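Local coordinates for type IV pilus assembly protein PilF (Pseudomonas aeruginosa, PDB 2HO1) that is essential for the outer-membrane localization of PilQ and its assembly into the dodecameric secretin of the type IV pilus, and consists of TPR motifs, at residues E54-K57 with V58-K62; T135-E139 with R140-F144; L212-G215 with I216-K220. All coordinates share one frame; numbering follows the deposited sequence.

Interaction 1 of 3, residues E54-K57 with V58-K62; sequences EQAK and VPLRK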
# COMPACT_ATOMS: atom_id res chain seq x y z
N GLU A 54 -18.97 -0.66 -28.37
CA GLU A 54 -18.36 -0.18 -29.61
C GLU A 54 -18.73 1.28 -29.92
O GLU A 54 -17.88 2.04 -30.38
CB GLU A 54 -18.75 -1.14 -30.75
CG GLU A 54 -18.10 -0.90 -32.13
CD GLU A 54 -16.58 -0.87 -32.11
OE1 GLU A 54 -15.95 -1.56 -31.26
OE2 GLU A 54 -16.00 -0.16 -32.97
N GLN A 55 -19.98 1.68 -29.66
CA GLN A 55 -20.42 3.07 -29.94
C GLN A 55 -19.74 4.13 -29.07
O GLN A 55 -19.67 5.29 -29.45
CB GLN A 55 -21.92 3.23 -29.73
CG GLN A 55 -22.78 2.64 -30.81
CD GLN A 55 -24.20 2.40 -30.33
OE1 GLN A 55 -24.91 3.34 -29.96
NE2 GLN A 55 -24.62 1.12 -30.31
N ALA A 56 -19.29 3.71 -27.89
CA ALA A 56 -18.61 4.58 -26.93
C ALA A 56 -17.36 5.23 -27.51
O ALA A 56 -16.97 6.31 -27.09
CB ALA A 56 -18.25 3.77 -25.67
N LYS A 57 -16.72 4.58 -28.48
CA LYS A 57 -15.50 5.12 -29.09
C LYS A 57 -15.60 6.46 -29.81
O LYS A 57 -14.67 7.29 -29.73
CB LYS A 57 -14.89 4.11 -30.07
CG LYS A 57 -14.36 2.83 -29.44
CD LYS A 57 -13.91 1.88 -30.56
CE LYS A 57 -13.31 0.59 -30.07
NZ LYS A 57 -12.94 -0.29 -31.24
N VAL A 58 -16.70 6.68 -30.53
CA VAL A 58 -16.88 7.93 -31.29
C VAL A 58 -16.71 9.15 -30.39
O VAL A 58 -15.82 9.97 -30.63
CB VAL A 58 -18.28 7.99 -31.98
CG1 VAL A 58 -18.45 9.32 -32.72
CG2 VAL A 58 -18.42 6.81 -32.95
N PRO A 59 -17.55 9.28 -29.35
CA PRO A 59 -17.49 10.40 -28.40
C PRO A 59 -16.10 10.50 -27.74
O PRO A 59 -15.53 11.59 -27.59
CB PRO A 59 -18.55 10.04 -27.36
CG PRO A 59 -19.50 9.15 -28.08
CD PRO A 59 -18.65 8.35 -29.02
N LEU A 60 -15.54 9.35 -27.34
CA LEU A 60 -14.25 9.37 -26.67
C LEU A 60 -13.10 9.82 -27.59
O LEU A 60 -12.16 10.46 -27.14
CB LEU A 60 -13.96 7.99 -26.04
CG LEU A 60 -15.00 7.56 -24.98
CD1 LEU A 60 -14.70 6.15 -24.53
CD2 LEU A 60 -14.99 8.52 -23.77
N ARG A 61 -13.17 9.52 -28.88
CA ARG A 61 -12.08 9.99 -29.73
C ARG A 61 -12.22 11.50 -29.89
O ARG A 61 -11.21 12.20 -30.02
CB ARG A 61 -12.10 9.33 -31.11
CG ARG A 61 -12.24 7.82 -31.09
CD ARG A 61 -10.94 7.01 -31.02
NE ARG A 61 -11.27 5.62 -31.39
CZ ARG A 61 -10.46 4.57 -31.31
NH1 ARG A 61 -9.22 4.69 -30.84
NH2 ARG A 61 -10.91 3.38 -31.69
N LYS A 62 -13.46 12.00 -29.87
CA LYS A 62 -13.67 13.44 -30.00
C LYS A 62 -13.06 14.11 -28.78
O LYS A 62 -12.35 15.10 -28.90
CB LYS A 62 -15.16 13.79 -30.09
CG LYS A 62 -15.82 13.41 -31.40
CD LYS A 62 -17.29 13.86 -31.45
CE LYS A 62 -17.98 13.37 -32.73
NZ LYS A 62 -19.45 13.67 -32.74
O HOH W 1 -10.59 0.91 -32.33
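Lys57 and Arg61, one helical turn apart, both start with CG opposite the carbonyl carbon and next to the backbone N (chi1 -67° in Lys57; the placement of Arg61 CG is less sure), which sends the two chains the same way. Beyond CG they differ. Lys57 runs out fully extended, whereas Arg61 bends at its second torsion, and this kink folds the guanidinium back alongside the lysine. The aliphatic part of Lys57 makes the contact: its CD lies 3.5 Å from NH2 of Arg61. The two cationic ends come near each other too, Lys57 NZ standing 4.2 Å from Arg61 NH2, and a water sits between them. It accepts a bond from Lys57 NZ at 2.9 Å and a weaker one from Arg61 NH2, reaching the guanidinium at its edge and in its plane. Glu54 probably offsets some of the charge: its OE1 forms a salt bridge with Lys57 NZ, weak as a hydrogen bond at 3.3 Å; Glu84 offers the lysine a second, long and weak ion pair. On another side of the turn the packing is apolar. Ala56 CB lies 4.4 Å from Leu60 CD1, and both residues press on Val80 of helix 71-83. Pro59 has no backbone N-H to give, and its CD rests 3.3 Å from Gln55 O, while Gln55, Ala56 and Pro59 all meet Tyr47 of helix 33-49. A charged edge of the helix beside a buried Ala-Leu face, wedged between the preceding and following helices, is the arrangement expected of the antiparallel helix packing of tetratricopeptide repeats, here in the range assigned to the first TPR.

Interaction 2 of 3, residues T135-E139 with R140-F144; sequences TLYPE and RSRVF
Glu139 O is gripped by two backbone donors: Arg142 N at 2.8 Å and, more weakly, Val143 N at 3.3 Å. Glu139 occupies the N-cap position of helix 140-153; it is also the third residue of a type I beta turn, closed by the bond from Arg140 N to Tyr137 O. The Glu139 side chain bends at its second torsion (chi2 54°) and runs beside Arg142, laying its CG over one face of the guanidinium, off centre, 3.2 Å from CZ. The carboxylate is turned 51° from the guanidinium plane; OE2 is 4.5 Å from Arg142 NH1, so any attraction is probably one of charge alone, with no N-H aimed at the oxygen. A water joins Arg142 NH2 to Tyr137 OH, meeting both the phenol ring and the guanidinium edge-on. The tyrosine ring itself carries Glu139 N over the centre of one face and meets Val143 CG2 at its edge. This turn leads from helix 121-131 into the helix that opens the range assigned to the fourth TPR, among the four repeats that form the minimal region for secretin assembly. Arg140, with CG anti to its own N (chi1 172°) and the chain extended as far as NE, is held from several directions. Thr135 CG2 lies centrally over one face of its guanidinium, 3.7 Å from CZ, while the edge of the Phe144 ring comes to the opposite face, with CE2 3.5 Å above the plane. NE donates to Ser132 O, and NH1 reaches Thr135 O through a water. Lys166 of the second subunit packs on Thr135, and Gln133 of that subunit on Phe144. Two further waters link Pro138 O to Ser141, one to its N and the other to its OG.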
# COMPACT_ATOMS: atom_id res chain seq x y z
N THR A 135 -6.82 8.75 0.43
CA THR A 135 -7.84 8.39 1.41
C THR A 135 -9.17 9.12 1.20
O THR A 135 -10.14 8.85 1.92
CB THR A 135 -7.32 8.62 2.89
OG1 THR A 135 -6.93 9.99 3.06
CG2 THR A 135 -6.07 7.74 3.16
N LEU A 136 -9.25 10.00 0.22
CA LEU A 136 -10.49 10.74 -0.05
C LEU A 136 -11.26 10.10 -1.19
O LEU A 136 -12.36 10.54 -1.52
CB LEU A 136 -10.19 12.20 -0.41
CG LEU A 136 -9.17 12.95 0.47
CD1 LEU A 136 -9.16 14.43 0.08
CD2 LEU A 136 -9.55 12.81 1.93
N TYR A 137 -10.69 9.08 -1.81
CA TYR A 137 -11.36 8.43 -2.92
C TYR A 137 -12.62 7.72 -2.43
O TYR A 137 -12.56 6.82 -1.60
CB TYR A 137 -10.38 7.46 -3.62
CG TYR A 137 -10.99 6.70 -4.77
CD1 TYR A 137 -11.81 7.34 -5.71
CD2 TYR A 137 -10.78 5.32 -4.89
CE1 TYR A 137 -12.43 6.62 -6.73
CE2 TYR A 137 -11.40 4.59 -5.91
CZ TYR A 137 -12.23 5.23 -6.83
OH TYR A 137 -12.83 4.48 -7.83
N PRO A 138 -13.80 8.12 -2.95
CA PRO A 138 -15.06 7.51 -2.54
C PRO A 138 -15.13 5.98 -2.65
O PRO A 138 -15.81 5.33 -1.86
CB PRO A 138 -16.10 8.20 -3.45
CG PRO A 138 -15.49 9.52 -3.71
CD PRO A 138 -14.05 9.16 -3.97
N GLU A 139 -14.42 5.42 -3.62
CA GLU A 139 -14.42 3.98 -3.82
C GLU A 139 -13.18 3.28 -3.27
O GLU A 139 -12.83 2.18 -3.71
CB GLU A 139 -14.59 3.68 -5.30
CG GLU A 139 -16.02 3.41 -5.72
CD GLU A 139 -16.97 4.52 -5.33
OE1 GLU A 139 -16.73 5.69 -5.71
OE2 GLU A 139 -17.98 4.20 -4.64
N ARG A 140 -12.53 3.91 -2.30
CA ARG A 140 -11.34 3.31 -1.70
C ARG A 140 -11.69 1.90 -1.18
O ARG A 140 -10.84 1.00 -1.21
CB ARG A 140 -10.83 4.24 -0.60
CG ARG A 140 -9.70 3.71 0.30
CD ARG A 140 -8.89 4.91 0.81
NE ARG A 140 -7.90 4.56 1.82
CZ ARG A 140 -8.10 4.67 3.14
NH1 ARG A 140 -9.26 5.11 3.63
NH2 ARG A 140 -7.13 4.31 3.98
N SER A 141 -12.94 1.70 -0.73
CA SER A 141 -13.36 0.37 -0.24
C SER A 141 -13.15 -0.70 -1.32
O SER A 141 -12.84 -1.85 -1.01
CB SER A 141 -14.83 0.37 0.16
OG SER A 141 -15.67 0.76 -0.91
N ARG A 142 -13.35 -0.32 -2.58
CA ARG A 142 -13.16 -1.24 -3.72
C ARG A 142 -11.68 -1.53 -3.92
O ARG A 142 -11.30 -2.63 -4.32
CB ARG A 142 -13.73 -0.64 -5.00
CG ARG A 142 -15.17 -1.04 -5.25
CD ARG A 142 -15.99 0.01 -6.03
NE ARG A 142 -15.32 0.62 -7.19
CZ ARG A 142 -15.98 1.29 -8.14
NH1 ARG A 142 -17.31 1.42 -8.06
NH2 ARG A 142 -15.32 1.85 -9.16
N VAL A 143 -10.85 -0.51 -3.69
CA VAL A 143 -9.43 -0.69 -3.80
C VAL A 143 -8.99 -1.79 -2.83
O VAL A 143 -8.21 -2.67 -3.20
CB VAL A 143 -8.68 0.62 -3.48
CG1 VAL A 143 -7.20 0.35 -3.41
CG2 VAL A 143 -9.01 1.67 -4.53
N PHE A 144 -9.48 -1.75 -1.59
CA PHE A 144 -9.12 -2.76 -0.62
C PHE A 144 -9.73 -4.12 -0.93
O PHE A 144 -9.15 -5.17 -0.59
CB PHE A 144 -9.51 -2.34 0.79
CG PHE A 144 -8.60 -1.30 1.37
CD1 PHE A 144 -7.23 -1.54 1.48
CD2 PHE A 144 -9.10 -0.07 1.78
CE1 PHE A 144 -6.37 -0.58 1.96
CE2 PHE A 144 -8.22 0.90 2.28
CZ PHE A 144 -6.85 0.63 2.36
O HOH W 2 -11.43 6.68 2.67
O HOH W 3 -12.68 2.16 -9.35
O HOH W 4 -14.63 3.77 0.34
O HOH W 5 -17.49 2.65 -1.01

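Interaction 3 of 3, residues L212-G215 with I216-K220; sequences LLLG and IRLAK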
# COMPACT_ATOMS: atom_id res chain seq x y z
N LEU A 212 -24.07 -21.36 -1.98
CA LEU A 212 -25.07 -22.29 -1.47
C LEU A 212 -24.36 -23.40 -0.72
O LEU A 212 -24.78 -23.80 0.37
CB LEU A 212 -25.95 -22.87 -2.60
CG LEU A 212 -26.95 -21.87 -3.20
CD1 LEU A 212 -27.53 -22.40 -4.51
CD2 LEU A 212 -28.05 -21.58 -2.17
N LEU A 213 -23.26 -23.90 -1.29
CA LEU A 213 -22.53 -24.98 -0.65
C LEU A 213 -21.89 -24.51 0.67
O LEU A 213 -21.86 -25.27 1.66
CB LEU A 213 -21.45 -25.51 -1.57
CG LEU A 213 -20.68 -26.70 -1.00
CD1 LEU A 213 -21.61 -27.91 -0.86
CD2 LEU A 213 -19.53 -27.04 -1.91
N LEU A 214 -21.40 -23.28 0.69
CA LEU A 214 -20.78 -22.73 1.89
C LEU A 214 -21.85 -22.62 2.97
O LEU A 214 -21.61 -22.96 4.13
CB LEU A 214 -20.15 -21.34 1.62
CG LEU A 214 -19.62 -20.53 2.82
CD1 LEU A 214 -18.61 -21.37 3.63
CD2 LEU A 214 -18.95 -19.22 2.32
N GLY A 215 -23.03 -22.13 2.58
CA GLY A 215 -24.13 -21.98 3.52
C GLY A 215 -24.60 -23.34 4.03
O GLY A 215 -24.98 -23.50 5.19
N ILE A 216 -24.60 -24.32 3.14
CA ILE A 216 -24.99 -25.67 3.50
C ILE A 216 -24.02 -26.22 4.53
O ILE A 216 -24.43 -26.74 5.56
CB ILE A 216 -25.02 -26.61 2.28
CG1 ILE A 216 -26.29 -26.38 1.47
CG2 ILE A 216 -24.92 -28.05 2.73
CD1 ILE A 216 -26.26 -26.99 0.09
N ARG A 217 -22.72 -26.11 4.27
CA ARG A 217 -21.73 -26.62 5.22
C ARG A 217 -21.76 -25.85 6.56
O ARG A 217 -21.45 -26.43 7.61
CB ARG A 217 -20.33 -26.58 4.60
CG ARG A 217 -20.13 -27.60 3.48
CD ARG A 217 -18.92 -27.27 2.66
NE ARG A 217 -18.53 -28.32 1.71
CZ ARG A 217 -17.61 -28.15 0.76
NH1 ARG A 217 -17.01 -26.97 0.61
NH2 ARG A 217 -17.30 -29.14 -0.06
N LEU A 218 -22.14 -24.58 6.53
CA LEU A 218 -22.22 -23.81 7.77
C LEU A 218 -23.44 -24.25 8.58
O LEU A 218 -23.36 -24.40 9.80
CB LEU A 218 -22.30 -22.30 7.50
CG LEU A 218 -20.95 -21.60 7.25
CD1 LEU A 218 -21.17 -20.12 6.96
CD2 LEU A 218 -20.05 -21.78 8.46
N ALA A 219 -24.56 -24.48 7.89
CA ALA A 219 -25.79 -24.93 8.55
C ALA A 219 -25.51 -26.24 9.29
O ALA A 219 -25.90 -26.42 10.45
CB ALA A 219 -26.89 -25.15 7.51
N LYS A 220 -24.81 -27.15 8.62
CA LYS A 220 -24.46 -28.43 9.21
C LYS A 220 -23.69 -28.25 10.51
O LYS A 220 -23.90 -28.99 11.47
CB LYS A 220 -23.63 -29.27 8.24
CG LYS A 220 -24.39 -29.76 7.01
CD LYS A 220 -23.52 -30.73 6.22
CE LYS A 220 -24.33 -31.50 5.20
NZ LYS A 220 -23.65 -32.78 4.85
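The side chain of Arg217 rises from helix 209-221 and turns back along it toward Leu213, one turn earlier, in the range assigned to the sixth TPR of this superhelix of paired helices. Its CB lies 3.6 Å from Leu213 O, and CG closes to 3.4 Å from the same oxygen, which also accepts the backbone bond from Arg217 N. The first torsion, with CG opposite the carbonyl carbon (chi1 -70°), sets this backward course, and the chain then stays extended to NE. CD is still nearest Leu213 O, at 3.7 Å, with Leu213 CG a little farther off; NE is 3.8 Å from that same branch point. At CZ the partner changes to a methyl group: Leu213 CD2 sits 3.5 Å away, over the centre of one guanidinium face. NH1 and NH2 both lie close to this methyl, so the contact is a flat cation resting on a hydrocarbon branch, while NH2 forms a salt bridge to Glu247 of helix 243-249. Leu213 can offer that methyl because its CG is anti to the backbone N (chi1 -177°). The same terminal helix receives Leu213 on Glu244 and Glu247, and Ile216 on Phe248. Other faces of helix 209-221 meet other neighbours. Leu214 and Leu218, with CD1 of the former 4.3 Å from CG of the latter, both press on Tyr186 of helix 175-187, and Leu212 and Ile216 both touch Tyr231 of helix 225-238. Regular i to i+4 bonds join the four residues 212-215 to 216-219 in turn. Gly215 brings no side chain to the helix surface, but its O accepts Ala219 N and lies 3.4 Å from Ala219 CB.

The three contacts follow one another along the chain without touching. Interaction 1 and interaction 3 lie on opposite sides of the chain's centre, with their own centres about 46 Å apart, whereas the centre of interaction 2 lies about 12 Å from the centre of the chain. Its centre is about 28 Å from that of interaction 1 and about 31 Å from that of interaction 3, with nearest atoms about 16 and 17 Å away. Each places an arginine side chain on aliphatic carbon three to five residues off. Interaction 2 alone also meets the second subunit. No ligand or catalytic site is involved; all three belong to the helical scaffold.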